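Local coordinates for pyridine nucleotide-disulfide oxidoreductase-like protein (Myceliophthora thermophila, PDB 5MQ6) that uses FAD and NADPH to insert one oxygen atom beside the carbonyl of various ketones, especially polycyclic ones, giving esters or lactones, at residues A[88-102]-A[545-557]. Residues are numbered along the deposited sequence; the frame is centred on the assembly and turned at random.
With FAD (flavin-adenine dinucleotide), chain B.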
loop_
_atom_site.group_PDB
_atom_site.type_symbol
_atom_site.label_atom_id
_atom_site.label_comp_id
_atom_site.label_asym_id
_atom_site.label_seq_id
_atom_site.Cartn_x
_atom_site.Cartn_y
_atom_site.Cartn_z
ATOM N N TYR A 88 1.538 -6.916 -8.699
ATOM C CA TYR A 88 2.182 -6.081 -9.725
ATOM C C TYR A 88 3.666 -5.884 -9.443
ATOM O O TYR A 88 4.476 -5.846 -10.359
ATOM C CB TYR A 88 1.513 -4.718 -9.907
ATOM C CG TYR A 88 0.187 -4.756 -10.608
ATOM C CD1 TYR A 88 -0.174 -5.778 -11.488
ATOM C CD2 TYR A 88 -0.730 -3.718 -10.449
ATOM C CE1 TYR A 88 -1.441 -5.765 -12.139
ATOM C CE2 TYR A 88 -1.929 -3.715 -11.114
ATOM C CZ TYR A 88 -2.288 -4.723 -11.961
ATOM O OH TYR A 88 -3.468 -4.654 -12.650
ATOM N N GLY A 89 4.032 -5.758 -8.192
ATOM C CA GLY A 89 5.435 -5.641 -7.866
ATOM C C GLY A 89 6.299 -6.826 -8.207
ATOM O O GLY A 89 7.323 -6.685 -8.836
ATOM N N GLY A 90 5.923 -8.000 -7.739
ATOM C CA GLY A 90 6.657 -9.177 -8.100
ATOM C C GLY A 90 6.632 -9.492 -9.570
ATOM O O GLY A 90 7.629 -9.988 -10.128
ATOM N N LEU A 91 5.482 -9.251 -10.206
ATOM C CA LEU A 91 5.445 -9.380 -11.660
ATOM C C LEU A 91 6.465 -8.468 -12.364
ATOM O O LEU A 91 7.122 -8.914 -13.296
ATOM C CB LEU A 91 4.060 -9.142 -12.205
ATOM C CG LEU A 91 3.009 -10.211 -11.894
ATOM C CD1 LEU A 91 1.664 -9.590 -12.194
ATOM C CD2 LEU A 91 3.298 -11.448 -12.737
ATOM N N LEU A 92 6.532 -7.195 -11.964
ATOM C CA LEU A 92 7.542 -6.306 -12.501
ATOM C C LEU A 92 8.943 -6.820 -12.301
ATOM O O LEU A 92 9.793 -6.732 -13.214
ATOM C CB LEU A 92 7.411 -4.937 -11.867
ATOM C CG LEU A 92 6.406 -4.096 -12.600
ATOM C CD1 LEU A 92 6.047 -2.838 -11.703
ATOM C CD2 LEU A 92 6.999 -3.678 -13.991
ATOM N N TYR A 93 9.221 -7.382 -11.165
ATOM C CA TYR A 93 10.583 -7.957 -10.977
ATOM C C TYR A 93 10.800 -9.099 -11.988
ATOM O O TYR A 93 11.874 -9.218 -12.625
ATOM C CB TYR A 93 10.732 -8.622 -9.594
ATOM C CG TYR A 93 11.208 -7.859 -8.367
ATOM C CD1 TYR A 93 12.319 -7.011 -8.371
ATOM C CD2 TYR A 93 10.612 -8.135 -7.150
ATOM C CE1 TYR A 93 12.755 -6.391 -7.232
ATOM C CE2 TYR A 93 11.071 -7.584 -5.964
ATOM C CZ TYR A 93 12.163 -6.734 -5.996
ATOM O OH TYR A 93 12.544 -6.266 -4.784
ATOM N N ALA A 94 9.783 -9.951 -12.126
ATOM C CA ALA A 94 9.910 -11.117 -12.989
ATOM C C ALA A 94 10.085 -10.713 -14.448
ATOM O O ALA A 94 11.028 -11.196 -15.159
ATOM C CB ALA A 94 8.676 -12.015 -12.879
ATOM N N VAL A 95 9.207 -9.828 -14.899
ATOM C CA VAL A 95 9.340 -9.301 -16.240
ATOM C C VAL A 95 10.727 -8.621 -16.465
ATOM O O VAL A 95 11.389 -8.856 -17.479
ATOM C CB VAL A 95 8.215 -8.298 -16.562
ATOM C CG1 VAL A 95 8.500 -7.608 -17.896
ATOM C CG2 VAL A 95 6.861 -9.000 -16.681
ATOM N N ARG A 96 11.191 -7.824 -15.519
ATOM C CA ARG A 96 12.422 -7.127 -15.686
ATOM C C ARG A 96 13.607 -8.105 -15.734
ATOM O O ARG A 96 14.534 -7.919 -16.517
ATOM C CB ARG A 96 12.661 -6.076 -14.579
ATOM C CG ARG A 96 12.347 -4.631 -14.912
ATOM C CD ARG A 96 10.898 -4.305 -14.946
ATOM N NE ARG A 96 10.613 -2.991 -15.489
ATOM C CZ ARG A 96 10.497 -1.855 -14.814
ATOM N NH1 ARG A 96 10.611 -1.770 -13.506
ATOM N NH2 ARG A 96 10.256 -0.782 -15.496
ATOM N N LEU A 97 13.613 -9.116 -14.878
ATOM C CA LEU A 97 14.649 -10.132 -14.922
ATOM C C LEU A 97 14.676 -10.842 -16.300
ATOM O O LEU A 97 15.745 -11.030 -16.925
ATOM C CB LEU A 97 14.440 -11.115 -13.851
ATOM C CG LEU A 97 14.692 -10.733 -12.387
ATOM C CD1 LEU A 97 14.229 -11.917 -11.554
ATOM C CD2 LEU A 97 16.172 -10.419 -12.052
ATOM N N ALA A 98 13.498 -11.220 -16.759
ATOM C CA ALA A 98 13.389 -11.910 -18.058
ATOM C C ALA A 98 13.969 -11.007 -19.164
ATOM O O ALA A 98 14.814 -11.454 -19.850
ATOM C CB ALA A 98 11.954 -12.289 -18.371
ATOM N N GLU A 99 13.593 -9.728 -19.242
ATOM C CA GLU A 99 14.074 -8.779 -20.271
ATOM C C GLU A 99 15.557 -8.424 -20.078
ATOM O O GLU A 99 16.250 -8.094 -21.018
ATOM C CB GLU A 99 13.279 -7.481 -20.255
ATOM C CG GLU A 99 11.795 -7.672 -20.549
ATOM C CD GLU A 99 11.523 -7.986 -21.998
ATOM O OE1 GLU A 99 12.341 -7.611 -22.864
ATOM O OE2 GLU A 99 10.502 -8.619 -22.269
ATOM N N ALA A 100 16.070 -8.525 -18.891
ATOM C CA ALA A 100 17.476 -8.267 -18.683
ATOM C C ALA A 100 18.344 -9.422 -19.082
ATOM O O ALA A 100 19.553 -9.302 -18.952
ATOM C CB ALA A 100 17.780 -7.889 -17.209
ATOM N N GLY A 101 17.736 -10.541 -19.483
ATOM C CA GLY A 101 18.447 -11.769 -19.790
ATOM C C GLY A 101 18.935 -12.546 -18.564
ATOM O O GLY A 101 19.824 -13.348 -18.708
ATOM N N LEU A 102 18.392 -12.312 -17.369
ATOM C CA LEU A 102 18.853 -13.002 -16.152
ATOM C C LEU A 102 18.068 -14.290 -15.792
ATOM O O LEU A 102 18.444 -14.999 -14.903
ATOM C CB LEU A 102 18.750 -12.058 -14.985
ATOM C CG LEU A 102 19.633 -10.821 -15.092
ATOM C CD1 LEU A 102 19.300 -9.715 -14.113
ATOM C CD2 LEU A 102 21.025 -11.251 -14.852
ATOM N N LEU A 545 7.163 1.246 -7.678
ATOM C CA LEU A 545 7.520 -0.123 -8.017
ATOM C C LEU A 545 8.268 -0.186 -9.312
ATOM O O LEU A 545 9.201 -0.972 -9.397
ATOM C CB LEU A 545 6.304 -1.036 -8.130
ATOM C CG LEU A 545 5.532 -1.336 -6.854
ATOM C CD1 LEU A 545 4.241 -2.109 -7.156
ATOM C CD2 LEU A 545 6.405 -2.198 -5.976
ATOM N N ASP A 546 7.849 0.617 -10.301
ATOM C CA ASP A 546 8.556 0.766 -11.580
ATOM C C ASP A 546 10.015 1.158 -11.308
ATOM O O ASP A 546 10.974 0.383 -11.609
ATOM C CB ASP A 546 7.836 1.825 -12.426
ATOM C CG ASP A 546 8.540 2.142 -13.747
ATOM O OD1 ASP A 546 9.560 1.496 -14.099
ATOM O OD2 ASP A 546 8.074 3.059 -14.484
ATOM N N VAL A 547 10.169 2.264 -10.615
ATOM C CA VAL A 547 11.513 2.793 -10.290
ATOM C C VAL A 547 12.343 1.776 -9.526
ATOM O O VAL A 547 13.512 1.500 -9.888
ATOM C CB VAL A 547 11.464 4.148 -9.584
ATOM C CG1 VAL A 547 12.838 4.548 -9.029
ATOM C CG2 VAL A 547 10.866 5.204 -10.529
ATOM N N GLY A 548 11.728 1.198 -8.502
ATOM C CA GLY A 548 12.481 0.361 -7.607
ATOM C C GLY A 548 12.866 -0.998 -8.212
ATOM O O GLY A 548 14.006 -1.419 -8.049
ATOM N N THR A 549 11.932 -1.667 -8.857
ATOM C CA THR A 549 12.230 -2.930 -9.514
ATOM C C THR A 549 13.296 -2.775 -10.609
ATOM O O THR A 549 14.241 -3.601 -10.665
ATOM C CB THR A 549 10.977 -3.685 -10.048
ATOM O OG1 THR A 549 10.362 -2.933 -11.046
ATOM C CG2 THR A 549 9.976 -4.091 -8.881
ATOM N N GLU A 550 13.198 -1.685 -11.396
ATOM C CA GLU A 550 14.230 -1.364 -12.396
ATOM C C GLU A 550 15.610 -1.165 -11.766
ATOM O O GLU A 550 16.600 -1.685 -12.285
ATOM C CB GLU A 550 13.936 -0.096 -13.128
ATOM C CG GLU A 550 15.000 0.262 -14.181
ATOM C CD GLU A 550 14.655 1.522 -14.908
ATOM O OE1 GLU A 550 14.570 2.606 -14.297
ATOM O OE2 GLU A 550 14.473 1.448 -16.112
ATOM N N HIS A 551 15.703 -0.394 -10.674
ATOM C CA HIS A 551 17.008 -0.238 -10.067
ATOM C C HIS A 551 17.594 -1.582 -9.590
ATOM O O HIS A 551 18.767 -1.862 -9.818
ATOM C CB HIS A 551 16.854 0.693 -8.858
ATOM C CG HIS A 551 18.125 1.025 -8.197
ATOM N ND1 HIS A 551 19.187 1.623 -8.861
ATOM C CD2 HIS A 551 18.537 0.805 -6.934
ATOM C CE1 HIS A 551 20.200 1.760 -8.024
ATOM N NE2 HIS A 551 19.829 1.264 -6.851
ATOM N N ILE A 552 16.785 -2.357 -8.860
ATOM C CA ILE A 552 17.242 -3.618 -8.294
ATOM C C ILE A 552 17.763 -4.528 -9.439
ATOM O O ILE A 552 18.867 -5.095 -9.371
ATOM C CB ILE A 552 16.120 -4.277 -7.465
ATOM C CG1 ILE A 552 15.908 -3.439 -6.190
ATOM C CG2 ILE A 552 16.505 -5.717 -7.103
ATOM C CD1 ILE A 552 14.673 -3.752 -5.366
ATOM N N VAL A 553 16.964 -4.677 -10.493
ATOM C CA VAL A 553 17.289 -5.631 -11.595
ATOM C C VAL A 553 18.519 -5.131 -12.350
ATOM O O VAL A 553 19.432 -5.934 -12.758
ATOM C CB VAL A 553 16.066 -5.909 -12.524
ATOM C CG1 VAL A 553 16.514 -6.668 -13.748
ATOM C CG2 VAL A 553 15.011 -6.731 -11.751
ATOM N N GLN A 554 18.623 -3.796 -12.497
ATOM C CA GLN A 554 19.794 -3.261 -13.157
ATOM C C GLN A 554 21.112 -3.402 -12.335
ATOM O O GLN A 554 22.167 -3.664 -12.907
ATOM C CB GLN A 554 19.560 -1.817 -13.615
ATOM C CG GLN A 554 18.532 -1.747 -14.716
ATOM C CD GLN A 554 18.983 -2.468 -15.990
ATOM O OE1 GLN A 554 20.111 -2.297 -16.416
ATOM N NE2 GLN A 554 18.146 -3.266 -16.557
ATOM N N VAL A 555 21.041 -3.245 -11.006
ATOM C CA VAL A 555 22.193 -3.466 -10.153
ATOM C C VAL A 555 22.643 -4.922 -10.235
ATOM O O VAL A 555 23.866 -5.250 -10.317
ATOM C CB VAL A 555 21.835 -3.100 -8.717
ATOM C CG1 VAL A 555 22.814 -3.695 -7.702
ATOM C CG2 VAL A 555 21.792 -1.570 -8.590
ATOM N N ILE A 556 21.643 -5.817 -10.161
ATOM C CA ILE A 556 21.950 -7.233 -10.289
ATOM C C ILE A 556 22.564 -7.567 -11.688
ATOM O O ILE A 556 23.528 -8.373 -11.813
ATOM C CB ILE A 556 20.661 -8.091 -10.051
ATOM C CG1 ILE A 556 20.303 -8.022 -8.537
ATOM C CG2 ILE A 556 20.872 -9.547 -10.531
ATOM C CD1 ILE A 556 18.880 -8.560 -8.273
ATOM N N LYS A 557 21.958 -7.013 -12.738
ATOM C CA LYS A 557 22.501 -7.159 -14.104
ATOM C C LYS A 557 23.971 -6.741 -14.212
ATOM O O LYS A 557 24.836 -7.502 -14.761
ATOM C CB LYS A 557 21.620 -6.447 -15.105
ATOM C CG LYS A 557 22.025 -6.712 -16.539
ATOM C CD LYS A 557 21.193 -5.784 -17.407
ATOM C CE LYS A 557 21.243 -6.189 -18.844
ATOM N NZ LYS A 557 22.658 -6.188 -19.239
HETATM P PA FAD B . 0.806 -6.609 -3.137
HETATM O O1A FAD B . 0.366 -6.381 -1.729
HETATM O O2A FAD B . -0.112 -6.294 -4.305
HETATM O O5B FAD B . 1.234 -8.150 -3.277
HETATM C C5B FAD B . 2.068 -8.727 -2.330
HETATM C C4B FAD B . 1.634 -10.164 -2.121
HETATM O O4B FAD B . 2.648 -10.786 -1.310
HETATM C C3B FAD B . 0.307 -10.364 -1.396
HETATM O O3B FAD B . -0.447 -11.356 -2.044
HETATM C C2B FAD B . 0.713 -10.831 -0.026
HETATM O O2B FAD B . -0.252 -11.660 0.575
HETATM C C1B FAD B . 2.002 -11.561 -0.335
HETATM N N9A FAD B . 2.845 -11.734 0.823
HETATM C C8A FAD B . 3.262 -10.759 1.680
HETATM N N7A FAD B . 3.986 -11.333 2.635
HETATM C C5A FAD B . 4.043 -12.662 2.444
HETATM C C6A FAD B . 4.704 -13.787 3.129
HETATM N N6A FAD B . 5.415 -13.700 4.234
HETATM N N1A FAD B . 4.548 -14.936 2.524
HETATM C C2A FAD B . 3.806 -15.104 1.404
HETATM N N3A FAD B . 3.173 -14.180 0.720
HETATM C C4A FAD B . 3.262 -12.920 1.249
HETATM N N1 FAD B . -2.055 1.892 -4.864
HETATM C C2 FAD B . -2.011 2.791 -5.902
HETATM O O2 FAD B . -0.952 3.307 -6.235
HETATM N N3 FAD B . -3.127 3.120 -6.567
HETATM C C4 FAD B . -4.303 2.574 -6.219
HETATM O O4 FAD B . -5.285 2.908 -6.869
HETATM C C4X FAD B . -4.460 1.602 -5.123
HETATM N N5 FAD B . -5.649 1.039 -4.721
HETATM C C5X FAD B . -5.629 0.158 -3.690
HETATM C C6 FAD B . -6.888 -0.459 -3.220
HETATM C C7 FAD B . -6.762 -1.399 -2.091
HETATM C C7M FAD B . -7.983 -2.095 -1.532
HETATM C C8 FAD B . -5.459 -1.702 -1.430
HETATM C C8M FAD B . -5.315 -2.679 -0.264
HETATM C C9 FAD B . -4.306 -1.097 -1.889
HETATM C C9A FAD B . -4.345 -0.187 -2.983
HETATM N N10 FAD B . -3.142 0.416 -3.388
HETATM C C10 FAD B . -3.183 1.294 -4.475
HETATM C "C1'" FAD B . -1.833 0.071 -2.790
HETATM C "C2'" FAD B . -1.406 -1.305 -3.453
HETATM O "O2'" FAD B . -1.071 -2.237 -2.415
HETATM C "C3'" FAD B . -0.250 -1.193 -4.505
HETATM O "O3'" FAD B . -0.658 -0.316 -5.558
HETATM C "C4'" FAD B . 0.151 -2.482 -5.261
HETATM O "O4'" FAD B . -0.989 -3.350 -5.691
HETATM C "C5'" FAD B . 1.167 -3.286 -4.424
HETATM O "O5'" FAD B . 1.807 -4.239 -5.329
HETATM P P FAD B . 2.852 -5.217 -4.569
HETATM O O1P FAD B . 3.036 -6.430 -5.553
HETATM O O2P FAD B . 4.009 -4.323 -4.099
HETATM O O3P FAD B . 2.106 -5.667 -3.172
#
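R96 and T549 interlock knobs-into-holes where the first helix of the FAD-binding Rossmann fold, 88-99, packs on 545-557 of helix 541-562; the axes of these segments approach to 9.2 Å and cross at -37°. The arginine bends at chi2 (75°) and lays its guanidinium end-on against D546: NH2 makes a salt bridge to OD1 (2.8 Å), meeting it from above the carboxylate plane, while NH1 bonds the D546 backbone O at 2.9 Å. Were this arginine an alanine, that oxygen would probably lose the bond that supplements its helical one from E550 N, and the D546 carboxylate its salt bridge to this helix, though R330 also pairs with OD2. T549 suits its hole because it is small and two-faced. Its OG1 donates back to L545 O and takes a weak bond from R96 NH1, whereas T549 CG2 sits over the Y93 ring in a CH-pi contact, 4.0 Å from the centroid. The tyrosine hydroxyl reaches past I552 to bond L221 O. Farther along, branched V553 packs CG2 on L97 CD2 and CG1 on A100 CB. At the cofactor end L545 packs against G89, where a CB would clash with FAD O1P: L545 CD1 lies 3.8 Å from G89 CA, and G89 N donates to FAD O1P at 2.9 Å.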